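Local coordinates for plasmodesmata-located protein 5 (Arabidopsis thaliana, PDB 6GRE), which modulates cell-to-cell trafficking by negatively regulating plasmodesmata permeability through callose deposition during salicylic acid-triggered immune responses, and is represented here by its tandem DUF26 ectodomain, at residues S76-S81 / L98-C103; S33-S38 / G62-R67; A140-G145 / G157-V162; Q116-I121 / C177-S182. All coordinates share one frame; numbering follows the deposited sequence. Where two conformers were deposited one is given.

Interaction 1: residues S76-S81 / L98-C103; sequences STCVSS and LQMENC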
loop_
_atom_site.group_PDB
_atom_site.type_symbol
_atom_site.label_atom_id
_atom_site.label_comp_id
_atom_site.label_asym_id
_atom_site.label_seq_id
_atom_site.Cartn_x
_atom_site.Cartn_y
_atom_site.Cartn_z
ATOM N N SER A 76 4.068 -3.475 13.842
ATOM C CA SER A 76 4.410 -2.292 14.649
ATOM C C SER A 76 5.698 -1.638 14.150
ATOM O O SER A 76 5.736 -0.426 13.980
ATOM C CB SER A 76 4.537 -2.646 16.110
ATOM O OG SER A 76 3.416 -3.403 16.514
ATOM N N THR A 77 6.747 -2.443 13.912
ATOM C CA THR A 77 8.033 -1.917 13.488
ATOM C C THR A 77 7.895 -1.141 12.174
ATOM O O THR A 77 8.449 -0.049 12.001
ATOM C CB THR A 77 9.070 -3.035 13.351
ATOM O OG1 THR A 77 9.194 -3.630 14.650
ATOM C CG2 THR A 77 10.403 -2.527 12.849
ATOM N N CYS A 78 7.163 -1.735 11.229
ATOM C CA CYS A 78 6.983 -1.122 9.920
ATOM C C CYS A 78 6.210 0.195 10.046
ATOM O O CYS A 78 6.617 1.205 9.502
ATOM C CB CYS A 78 6.267 -2.077 8.973
ATOM S SG CYS A 78 6.275 -1.500 7.257
ATOM N N VAL A 79 5.078 0.147 10.728
ATOM C CA VAL A 79 4.199 1.303 10.805
ATOM C C VAL A 79 4.894 2.429 11.578
ATOM O O VAL A 79 4.800 3.589 11.194
ATOM C CB VAL A 79 2.836 0.922 11.400
ATOM C CG1 VAL A 79 1.994 2.143 11.735
ATOM C CG2 VAL A 79 2.089 0.007 10.448
ATOM N N SER A 80 5.619 2.073 12.643
ATOM C CA SER A 80 6.392 3.062 13.390
ATOM C C SER A 80 7.385 3.775 12.472
ATOM O O SER A 80 7.511 4.999 12.538
ATOM C CB SER A 80 7.109 2.424 14.541
ATOM O OG SER A 80 6.182 1.995 15.517
ATOM N N SER A 81 8.086 2.997 11.635
ATOM C CA SER A 81 9.060 3.516 10.712
ATOM C C SER A 81 8.377 4.407 9.670
ATOM O O SER A 81 8.899 5.463 9.285
ATOM C CB SER A 81 9.852 2.405 10.055
ATOM O OG SER A 81 10.692 2.946 9.052
ATOM N N LEU A 98 2.547 6.930 2.362
ATOM C CA LEU A 98 3.863 6.345 2.378
ATOM C C LEU A 98 3.729 4.829 2.271
ATOM O O LEU A 98 3.055 4.207 3.082
ATOM C CB LEU A 98 4.589 6.758 3.659
ATOM C CG LEU A 98 6.063 6.406 3.729
ATOM C CD1 LEU A 98 6.868 7.237 2.755
ATOM C CD2 LEU A 98 6.581 6.629 5.132
ATOM N N GLN A 99 4.354 4.267 1.225
ATOM C CA GLN A 99 4.363 2.857 0.978
ATOM C C GLN A 99 5.766 2.336 1.252
ATOM O O GLN A 99 6.723 2.842 0.690
ATOM C CB GLN A 99 4.015 2.541 -0.473
ATOM C CG GLN A 99 3.996 1.055 -0.787
ATOM C CD GLN A 99 2.777 0.357 -0.248
ATOM O OE1 GLN A 99 1.667 0.700 -0.620
ATOM N NE2 GLN A 99 2.981 -0.613 0.628
ATOM N N MET A 100 5.838 1.352 2.129
ATOM C CA MET A 100 7.031 0.553 2.405
ATOM C C MET A 100 6.791 -0.866 1.890
ATOM O O MET A 100 5.689 -1.216 1.498
ATOM C CB MET A 100 7.296 0.518 3.909
ATOM C CG MET A 100 7.766 1.863 4.380
ATOM S SD MET A 100 7.873 2.036 6.163
ATOM C CE MET A 100 9.196 0.894 6.544
ATOM N N GLU A 101 7.833 -1.685 1.897
ATOM C CA GLU A 101 7.704 -3.040 1.449
ATOM C C GLU A 101 6.597 -3.762 2.234
ATOM O O GLU A 101 5.763 -4.441 1.632
ATOM C CB GLU A 101 9.047 -3.748 1.605
ATOM C CG GLU A 101 9.079 -5.135 1.004
ATOM C CD GLU A 101 9.119 -5.250 -0.513
ATOM O OE1 GLU A 101 9.141 -4.207 -1.221
ATOM O OE2 GLU A 101 9.162 -6.402 -0.989
ATOM N N ASN A 102 6.566 -3.585 3.557
ATOM C CA ASN A 102 5.726 -4.424 4.404
ATOM C C ASN A 102 4.513 -3.675 4.984
ATOM O O ASN A 102 3.716 -4.277 5.680
ATOM C CB ASN A 102 6.543 -5.010 5.543
ATOM C CG ASN A 102 7.480 -6.092 5.047
ATOM O OD1 ASN A 102 7.320 -6.578 3.932
ATOM N ND2 ASN A 102 8.440 -6.455 5.876
ATOM N N CYS A 103 4.340 -2.402 4.662
ATOM C CA CYS A 103 3.184 -1.654 5.200
ATOM C C CYS A 103 3.012 -0.349 4.437
ATOM O O CYS A 103 3.906 0.097 3.728
ATOM C CB CYS A 103 3.293 -1.354 6.696
ATOM S SG CYS A 103 4.641 -0.236 7.135
#
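Cys78 and Cys103 form the covalent centre of this contact, a disulfide between the helix that holds 76-81 and Cys103, where the turn in 98-103 gives way to strand 103-108. The two SG atoms lie 2.1 Å apart, and the C-S-S-C torsion is -88°, close to the value expected of a relaxed bridge. On the helix, Cys78 SG is anti to the backbone N (chi1 -170°); on the strand side, Cys103 SG stands between its own backbone N and carbonyl carbon (chi1 65°). The bridge brings the two CA atoms to 6.1 Å. This is one of the disulfides of the first DUF26 (Gnk2-homologous) domain: Cys78 is the last cysteine of the family signature C-X8-C-X2-C, which Cys66 and Cys75 begin. The bridge thereby ties helix 72-90 to the hairpin of strands 96-99 and 103-108 in the sheet.

Van der Waals contacts flank the bridge. Met100 turns its terminal methyl CE to Cys78 SG (3.8 Å) and to Ser81 OG (3.6 Å), while its SD approaches the carbonyl oxygen of Cys78. Val79 CG2 meets Cys103 CB at 4.2 Å and Asn102 CB touches Cys78 SG.

No hydrogen bond joins the two segments, and several of their polar groups are bonded within their own segment or to residues beyond the contact. Met100 N donates to Cys103 O within the turn, Gln99 NE2 gives a nearly straight bond to Met100 O, in the plane of both groups, and Asn102 OD1 is taken by Arg67.

Interaction 2: residues S33-S38 / G62-R67; sequences SSFVTS and GIYQCR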
loop_
_atom_site.group_PDB
_atom_site.type_symbol
_atom_site.label_atom_id
_atom_site.label_comp_id
_atom_site.label_asym_id
_atom_site.label_seq_id
_atom_site.Cartn_x
_atom_site.Cartn_y
_atom_site.Cartn_z
ATOM N N SER A 33 -0.024 8.421 15.730
ATOM C CA SER A 33 0.293 7.697 16.961
ATOM C C SER A 33 -0.706 6.554 17.168
ATOM O O SER A 33 -0.352 5.461 17.654
ATOM C CB SER A 33 0.305 8.636 18.142
ATOM O OG SER A 33 1.397 9.539 18.047
ATOM N N SER A 34 -1.960 6.803 16.801
ATOM C CA SER A 34 -3.022 5.806 16.904
ATOM C C SER A 34 -2.753 4.605 15.986
ATOM O O SER A 34 -3.109 3.482 16.349
ATOM C CB SER A 34 -4.346 6.398 16.598
ATOM O OG SER A 34 -4.674 7.325 17.617
ATOM N N PHE A 35 -2.229 4.871 14.785
ATOM C CA PHE A 35 -1.868 3.797 13.846
ATOM C C PHE A 35 -0.913 2.832 14.544
ATOM O O PHE A 35 -1.097 1.600 14.522
ATOM C CB PHE A 35 -1.146 4.314 12.597
ATOM C CG PHE A 35 -1.938 5.088 11.573
ATOM C CD1 PHE A 35 -3.319 5.110 11.556
ATOM C CD2 PHE A 35 -1.254 5.793 10.596
ATOM C CE1 PHE A 35 -4.004 5.791 10.562
ATOM C CE2 PHE A 35 -1.939 6.503 9.625
ATOM C CZ PHE A 35 -3.309 6.502 9.614
ATOM N N VAL A 36 0.136 3.387 15.147
ATOM C CA VAL A 36 1.158 2.584 15.801
ATOM C C VAL A 36 0.516 1.708 16.889
ATOM O O VAL A 36 0.733 0.524 16.933
ATOM C CB VAL A 36 2.281 3.459 16.388
ATOM C CG1 VAL A 36 3.171 2.649 17.317
ATOM C CG2 VAL A 36 3.107 4.141 15.316
ATOM N N THR A 37 -0.298 2.313 17.757
ATOM C CA THR A 37 -1.005 1.614 18.819
ATOM C C THR A 37 -1.829 0.436 18.291
ATOM O O THR A 37 -1.842 -0.638 18.885
ATOM C CB THR A 37 -1.947 2.582 19.540
ATOM O OG1 THR A 37 -1.090 3.602 20.044
ATOM C CG2 THR A 37 -2.743 1.939 20.652
ATOM N N SER A 38 -2.559 0.679 17.199
ATOM C CA SER A 38 -3.524 -0.252 16.636
ATOM C C SER A 38 -2.855 -1.531 16.094
ATOM O O SER A 38 -3.500 -2.573 16.028
ATOM C CB SER A 38 -4.326 0.453 15.564
ATOM O OG SER A 38 -5.348 -0.380 15.040
ATOM N N GLY A 62 -7.559 8.510 8.030
ATOM C CA GLY A 62 -6.394 7.733 7.653
ATOM C C GLY A 62 -6.591 6.251 7.812
ATOM O O GLY A 62 -7.517 5.759 8.477
ATOM N N ILE A 63 -5.647 5.529 7.194
ATOM C CA ILE A 63 -5.515 4.102 7.387
ATOM C C ILE A 63 -4.039 3.747 7.555
ATOM O O ILE A 63 -3.148 4.484 7.097
ATOM C CB ILE A 63 -6.105 3.304 6.201
ATOM C CG1 ILE A 63 -5.284 3.506 4.919
ATOM C CG2 ILE A 63 -7.571 3.630 5.984
ATOM C CD1 ILE A 63 -5.606 2.539 3.794
ATOM N N TYR A 64 -3.800 2.580 8.146
ATOM C CA TYR A 64 -2.558 1.867 7.861
ATOM C C TYR A 64 -2.907 0.453 7.423
ATOM O O TYR A 64 -3.995 -0.054 7.685
ATOM C CB TYR A 64 -1.636 1.783 9.073
ATOM C CG TYR A 64 -2.153 0.860 10.137
ATOM C CD1 TYR A 64 -3.052 1.327 11.087
ATOM C CD2 TYR A 64 -1.770 -0.471 10.208
ATOM C CE1 TYR A 64 -3.570 0.493 12.060
ATOM C CE2 TYR A 64 -2.278 -1.316 11.180
ATOM C CZ TYR A 64 -3.190 -0.835 12.111
ATOM O OH TYR A 64 -3.694 -1.645 13.090
ATOM N N GLN A 65 -1.969 -0.184 6.725
ATOM C CA GLN A 65 -2.141 -1.554 6.351
ATOM C C GLN A 65 -0.790 -2.241 6.237
ATOM O O GLN A 65 0.090 -1.787 5.533
ATOM C CB GLN A 65 -2.823 -1.683 5.002
ATOM C CG GLN A 65 -3.128 -3.134 4.656
ATOM C CD GLN A 65 -4.064 -3.194 3.482
ATOM O OE1 GLN A 65 -4.329 -4.261 2.918
ATOM N NE2 GLN A 65 -4.604 -2.043 3.128
ATOM N N CYS A 66 -0.673 -3.338 6.981
ATOM C CA CYS A 66 0.501 -4.207 6.923
ATOM C C CYS A 66 0.228 -5.359 5.956
ATOM O O CYS A 66 -0.912 -5.766 5.778
ATOM C CB CYS A 66 0.819 -4.761 8.307
ATOM S SG CYS A 66 1.431 -3.457 9.410
ATOM N N ARG A 67 1.315 -5.903 5.406
ATOM C CA ARG A 67 1.267 -7.140 4.644
ATOM C C ARG A 67 0.452 -8.163 5.451
ATOM O O ARG A 67 0.587 -8.249 6.684
ATOM C CB ARG A 67 2.708 -7.586 4.376
ATOM C CG ARG A 67 3.049 -7.944 2.940
ATOM C CD ARG A 67 4.479 -8.455 2.883
ATOM N NE ARG A 67 4.619 -9.656 3.701
ATOM C CZ ARG A 67 5.757 -10.125 4.197
ATOM N NH1 ARG A 67 6.886 -9.452 4.052
ATOM N NH2 ARG A 67 5.746 -11.273 4.855
#
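Phe35 and Ser38, on the last turn of helix 23-38, make a buried aromatic and hydrogen-bonded contact with Tyr64 and its neighbours on strand 60-66, a case of a helix packed on the antiparallel sheet of the first DUF26 domain. The short segments run in similar directions, with axes 8.9 Å apart at closest approach and at 35° to each other.

Phe35 lies over the strand backbone. Its CZ reaches to 3.2 Å from Ile63 O, and one face has Tyr64 N above it, offset toward the rim. At the edge, in the ring plane, is Gly62 CA; with no side chain there, the ring comes down to the peptide, CZ standing 3.8 Å from Gly62 C. The Phe35 and Tyr64 side chains slide past each other in opposite directions, their rings inclined at 57° and touching through the two CD1 atoms at 3.8 Å.

Tyr64 has CG between its backbone N and carbonyl carbon (chi1 71°), and the ring rises from the strand to the helix end. There Ser38 OG, at the ring edge and in its plane, donates to Tyr64 OH over 2.9 Å, while Ser38 CB packs 3.6 Å from Tyr64 CE1. The phenol bonds in turn to the backbone carbonyl of Thr42, so the buried hydroxyl is gripped from two partners.

Around this contact, Phe47 of strand 44-49 meets the Phe35 ring obliquely, Ile105 of strand 103-108 touches both rings, and Val79 of helix 72-90 packs on Phe35 and Tyr64, placing the pair where both helices meet the sheet.

Interaction 3: residues A140-G145 / G157-V162; sequences ASDVIG and GGNGNV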
loop_
_atom_site.group_PDB
_atom_site.type_symbol
_atom_site.label_atom_id
_atom_site.label_comp_id
_atom_site.label_asym_id
_atom_site.label_seq_id
_atom_site.Cartn_x
_atom_site.Cartn_y
_atom_site.Cartn_z
ATOM N N ALA A 140 7.204 -17.624 -13.878
ATOM C CA ALA A 140 6.854 -16.240 -13.658
ATOM C C ALA A 140 5.427 -15.977 -14.140
ATOM O O ALA A 140 4.642 -15.410 -13.424
ATOM C CB ALA A 140 7.859 -15.334 -14.319
ATOM N N SER A 141 5.096 -16.456 -15.348
ATOM C CA SER A 141 3.755 -16.282 -15.899
ATOM C C SER A 141 2.685 -16.894 -14.980
ATOM O O SER A 141 1.628 -16.283 -14.679
ATOM C CB SER A 141 3.695 -16.871 -17.306
ATOM O OG SER A 141 2.380 -16.782 -17.806
ATOM N N ASP A 142 2.956 -18.095 -14.501
ATOM C CA ASP A 142 2.019 -18.822 -13.690
ATOM C C ASP A 142 1.875 -18.152 -12.316
ATOM O O ASP A 142 0.782 -18.016 -11.812
ATOM C CB ASP A 142 2.424 -20.286 -13.576
ATOM C CG ASP A 142 2.157 -21.122 -14.815
ATOM O OD1 ASP A 142 1.660 -20.575 -15.841
ATOM O OD2 ASP A 142 2.546 -22.284 -14.771
ATOM N N VAL A 143 2.992 -17.705 -11.718
ATOM C CA VAL A 143 2.936 -17.056 -10.438
ATOM C C VAL A 143 2.142 -15.744 -10.563
ATOM O O VAL A 143 1.268 -15.467 -9.752
ATOM C CB VAL A 143 4.342 -16.849 -9.842
ATOM C CG1 VAL A 143 4.320 -15.898 -8.674
ATOM C CG2 VAL A 143 4.943 -18.194 -9.455
ATOM N N ILE A 144 2.492 -14.919 -11.564
ATOM C CA ILE A 144 1.863 -13.607 -11.680
ATOM C C ILE A 144 0.361 -13.817 -11.880
ATOM O O ILE A 144 -0.456 -13.191 -11.223
ATOM C CB ILE A 144 2.491 -12.795 -12.825
ATOM C CG1 ILE A 144 3.931 -12.426 -12.485
ATOM C CG2 ILE A 144 1.627 -11.586 -13.149
ATOM C CD1 ILE A 144 4.738 -11.917 -13.667
ATOM N N GLY A 145 0.020 -14.764 -12.743
ATOM C CA GLY A 145 -1.396 -15.000 -13.028
ATOM C C GLY A 145 -2.139 -15.536 -11.831
ATOM O O GLY A 145 -3.324 -15.229 -11.595
ATOM N N GLY A 157 1.757 -16.134 -4.086
ATOM C CA GLY A 157 1.955 -17.317 -4.864
ATOM C C GLY A 157 3.426 -17.541 -5.092
ATOM O O GLY A 157 4.196 -16.585 -5.159
ATOM N N GLY A 158 3.860 -18.782 -5.216
ATOM C CA GLY A 158 5.254 -19.038 -5.485
ATOM C C GLY A 158 5.439 -20.376 -6.163
ATOM O O GLY A 158 4.651 -21.311 -5.990
ATOM N N ASN A 159 6.481 -20.442 -6.985
ATOM C CA ASN A 159 6.862 -21.650 -7.738
ATOM C C ASN A 159 8.386 -21.636 -7.740
ATOM O O ASN A 159 8.957 -20.673 -8.265
ATOM C CB ASN A 159 6.422 -21.629 -9.212
ATOM C CG ASN A 159 4.958 -21.898 -9.526
ATOM O OD1 ASN A 159 4.142 -22.224 -8.653
ATOM N ND2 ASN A 159 4.622 -21.806 -10.813
ATOM N N GLY A 160 9.049 -22.645 -7.188
ATOM C CA GLY A 160 10.496 -22.597 -7.214
ATOM C C GLY A 160 11.017 -21.408 -6.458
ATOM O O GLY A 160 10.638 -21.162 -5.331
ATOM N N ASN A 161 11.860 -20.612 -7.131
ATOM C CA ASN A 161 12.448 -19.442 -6.563
ATOM C C ASN A 161 11.679 -18.172 -6.978
ATOM O O ASN A 161 12.165 -17.087 -6.760
ATOM C CB ASN A 161 13.918 -19.340 -6.999
ATOM C CG ASN A 161 14.119 -19.110 -8.485
ATOM O OD1 ASN A 161 13.201 -19.178 -9.302
ATOM N ND2 ASN A 161 15.363 -18.851 -8.868
ATOM N N VAL A 162 10.508 -18.344 -7.589
ATOM C CA VAL A 162 9.705 -17.210 -8.044
ATOM C C VAL A 162 8.623 -16.966 -7.006
ATOM O O VAL A 162 7.892 -17.900 -6.608
ATOM C CB VAL A 162 9.074 -17.455 -9.416
ATOM C CG1 VAL A 162 8.243 -16.263 -9.887
ATOM C CG2 VAL A 162 10.123 -17.833 -10.439
#
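Val143 buries the largest single share of this contact, its branched side chain set from the helix segment 140-145 against the strand end and turn of 157-162. Its CG1 is anti to the backbone N (chi1 167°) and rests on the peptide of Gly157, 3.6 Å from Gly157 O. The other methyl, CG2, is the busier one: it meets Val162 CG1 at 3.8 Å, Asn159 N at 3.7 Å and Asn159 CB, also at 3.7 Å.

Val162, at the other end of the turn, sets its CG1 beside both CB and CG2 of Val143 and continues to Ala140 CA at 4.0 Å, about one helical turn earlier. Between Asn159 and Val162 the chain makes a type II' turn, with Gly160 at its positive-phi corner, and mutual backbone hydrogen bonds between Asn159 and Val162 close it as a beta-hairpin with a two-residue loop. This hairpin joins strands 154-159 and 162-168 in the second DUF26 domain, where 154-159 is an outermost strand of the five-stranded antiparallel sheet. Segment 140-145 of helix 134-149 runs nearly antiparallel to strand segment 157-159 (165°), their axes approaching to 7.5 Å.

Asn159 completes the trio with its carbon stem, its side chain and that of Val143 sliding past each other in opposite directions. On the helix face turned to the sheet, Ala140 and Ile144 pack on Phe209 of strand 205-211.

Interaction 4: residues Q116-I121 / C177-S182; sequences QDKTLI and CQDCLS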
loop_
_atom_site.group_PDB
_atom_site.type_symbol
_atom_site.label_atom_id
_atom_site.label_comp_id
_atom_site.label_asym_id
_atom_site.label_seq_id
_atom_site.Cartn_x
_atom_site.Cartn_y
_atom_site.Cartn_z
ATOM N N GLN A 116 -12.579 3.723 -5.092
ATOM C CA GLN A 116 -11.698 3.033 -6.040
ATOM C C GLN A 116 -10.691 4.030 -6.611
ATOM O O GLN A 116 -11.022 5.201 -6.878
ATOM C CB GLN A 116 -12.502 2.401 -7.182
ATOM C CG GLN A 116 -11.689 1.635 -8.206
ATOM C CD GLN A 116 -10.866 0.519 -7.607
ATOM O OE1 GLN A 116 -9.798 0.740 -7.036
ATOM N NE2 GLN A 116 -11.351 -0.694 -7.783
ATOM N N ASP A 117 -9.452 3.568 -6.849
ATOM C CA ASP A 117 -8.486 4.397 -7.549
ATOM C C ASP A 117 -7.405 3.479 -8.087
ATOM O O ASP A 117 -6.614 2.932 -7.319
ATOM C CB ASP A 117 -7.904 5.456 -6.625
ATOM C CG ASP A 117 -7.055 6.472 -7.334
ATOM O OD1 ASP A 117 -6.699 6.244 -8.506
ATOM O OD2 ASP A 117 -6.751 7.482 -6.675
ATOM N N LYS A 118 -7.472 3.269 -9.394
ATOM C CA LYS A 118 -6.607 2.352 -10.115
ATOM C C LYS A 118 -5.461 3.105 -10.790
ATOM O O LYS A 118 -4.763 2.523 -11.621
ATOM C CB LYS A 118 -7.442 1.559 -11.126
ATOM C CG LYS A 118 -8.489 0.678 -10.468
ATOM C CD LYS A 118 -9.185 -0.248 -11.411
ATOM C CE LYS A 118 -10.014 0.489 -12.435
ATOM N NZ LYS A 118 -10.570 -0.456 -13.433
ATOM N N THR A 119 -5.309 4.398 -10.503
ATOM C CA THR A 119 -4.273 5.190 -11.178
ATOM C C THR A 119 -2.885 4.652 -10.811
ATOM O O THR A 119 -2.612 4.271 -9.668
ATOM C CB THR A 119 -4.362 6.690 -10.884
ATOM O OG1 THR A 119 -4.201 6.960 -9.512
ATOM C CG2 THR A 119 -5.676 7.290 -11.321
ATOM N N LEU A 120 -1.986 4.691 -11.805
ATOM C CA LEU A 120 -0.629 4.263 -11.598
ATOM C C LEU A 120 0.149 5.255 -10.741
ATOM O O LEU A 120 0.082 6.481 -10.961
ATOM C CB LEU A 120 0.060 4.125 -12.950
ATOM C CG LEU A 120 1.527 3.730 -12.825
ATOM C CD1 LEU A 120 1.634 2.269 -12.409
ATOM C CD2 LEU A 120 2.261 3.976 -14.125
ATOM N N ILE A 121 0.871 4.730 -9.741
ATOM C CA ILE A 121 1.873 5.467 -9.043
ATOM C C ILE A 121 3.251 5.083 -9.573
ATOM O O ILE A 121 3.986 5.940 -10.059
ATOM C CB ILE A 121 1.760 5.310 -7.527
ATOM C CG1 ILE A 121 0.395 5.813 -7.056
ATOM C CG2 ILE A 121 2.920 6.007 -6.835
ATOM C CD1 ILE A 121 0.115 5.600 -5.605
ATOM N N CYS A 177 -11.438 -4.576 -5.068
ATOM C CA CYS A 177 -10.117 -5.185 -4.923
ATOM C C CYS A 177 -9.754 -5.996 -6.169
ATOM O O CYS A 177 -8.676 -5.819 -6.745
ATOM C CB CYS A 177 -10.068 -6.051 -3.684
ATOM S SG CYS A 177 -8.490 -6.926 -3.495
ATOM N N GLN A 178 -10.663 -6.882 -6.600
ATOM C CA GLN A 178 -10.382 -7.665 -7.769
ATOM C C GLN A 178 -10.173 -6.788 -9.016
ATOM O O GLN A 178 -9.337 -7.097 -9.873
ATOM C CB GLN A 178 -11.472 -8.722 -7.994
ATOM C CG GLN A 178 -11.190 -9.565 -9.212
ATOM C CD GLN A 178 -9.939 -10.411 -9.079
ATOM O OE1 GLN A 178 -9.544 -10.744 -7.972
ATOM N NE2 GLN A 178 -9.410 -10.881 -10.196
ATOM N N ASP A 179 -10.955 -5.709 -9.159
ATOM C CA ASP A 179 -10.840 -4.811 -10.278
ATOM C C ASP A 179 -9.453 -4.145 -10.253
ATOM O O ASP A 179 -8.781 -4.094 -11.286
ATOM C CB ASP A 179 -11.965 -3.780 -10.252
ATOM C CG ASP A 179 -12.021 -2.876 -11.466
ATOM O OD1 ASP A 179 -11.557 -3.284 -12.535
ATOM O OD2 ASP A 179 -12.561 -1.758 -11.320
ATOM N N CYS A 180 -9.063 -3.630 -9.078
ATOM C CA CYS A 180 -7.759 -2.974 -8.957
ATOM C C CYS A 180 -6.645 -3.985 -9.310
ATOM O O CYS A 180 -5.738 -3.696 -10.087
ATOM C CB CYS A 180 -7.625 -2.386 -7.567
ATOM S SG CYS A 180 -6.226 -1.247 -7.436
ATOM N N LEU A 181 -6.699 -5.155 -8.675
ATOM C CA LEU A 181 -5.648 -6.173 -8.898
ATOM C C LEU A 181 -5.612 -6.690 -10.328
ATOM O O LEU A 181 -4.532 -6.960 -10.858
ATOM C CB LEU A 181 -5.804 -7.328 -7.919
ATOM C CG LEU A 181 -5.409 -6.993 -6.498
ATOM C CD1 LEU A 181 -5.583 -8.202 -5.593
ATOM C CD2 LEU A 181 -3.996 -6.449 -6.432
ATOM N N SER A 182 -6.779 -6.823 -10.973
ATOM C CA SER A 182 -6.809 -7.241 -12.370
ATOM C C SER A 182 -5.947 -6.281 -13.203
ATOM O O SER A 182 -5.116 -6.708 -14.010
ATOM C CB SER A 182 -8.227 -7.346 -12.905
ATOM O OG SER A 182 -8.219 -7.780 -14.257
HETATM O O HOH W 1 -14.031 -1.097 -9.149
#
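Lys118 lays its aliphatic stem over the helix at Cys180, with CD 3.9 Å from Cys180 CA. A bend at chi3 (-65°) turns CE toward Asp179, and the two side chains cross at about a right angle. NZ then straddles the carboxylate, 3.1 Å from Asp179 OD1 and 3.2 Å from Asp179 OD2, a salt bridge whose two hydrogen bonds are both weak.

Gln116 approaches Asp179 and Cys180 beside it. Its OE1 sits 3.8 Å from Cys180 CB and accepts a bond from Asp117 N, while its NE2 donates to Gln176 O and to a water that in turn donates to Asp179 OD2 over 2.7 Å. Asp117 OD1 accepts from Thr119 N, an Asx turn, and also from Thr119 OG1, both from the same face of the carboxylate, shaping the chain as it enters strand 120-125. Asp117 and Ile121 also line the pocket that holds 2-(2-ethoxyethoxy)ethanol.

Cys180 is bridged to Cys205 in the second DUF26 domain, so Gln116 and Lys118 cover a covalently fixed turn of helix 174-192. With Asp183 as a weak, long-range second partner, Lys118 faces two acidic groups, which probably helps to stabilise its positive charge at this partly solvated surface.

The four contacts are spread over two related DUF26 domains, each a five-stranded antiparallel sheet packed with two long helices. Interactions 1 and 2 belong to the first domain, with centres 9 Å apart, and they touch: Arg67 NH1 probably bonds to Asn102 OD1. Interaction 2 closes along the chain before interaction 1 opens. Interactions 3 and 4 share the second domain's sheet, about 21 Å apart between centres; interaction 3 falls within the chain segment spanned by interaction 4. Interactions 1 and 4 both involve the equivalent helix cysteine (Cys78, Cys180), but the disulfide is the contact itself only in interaction 1. None of the four joins the domains; each ties parts of its own domain together in the tandem ectodomain.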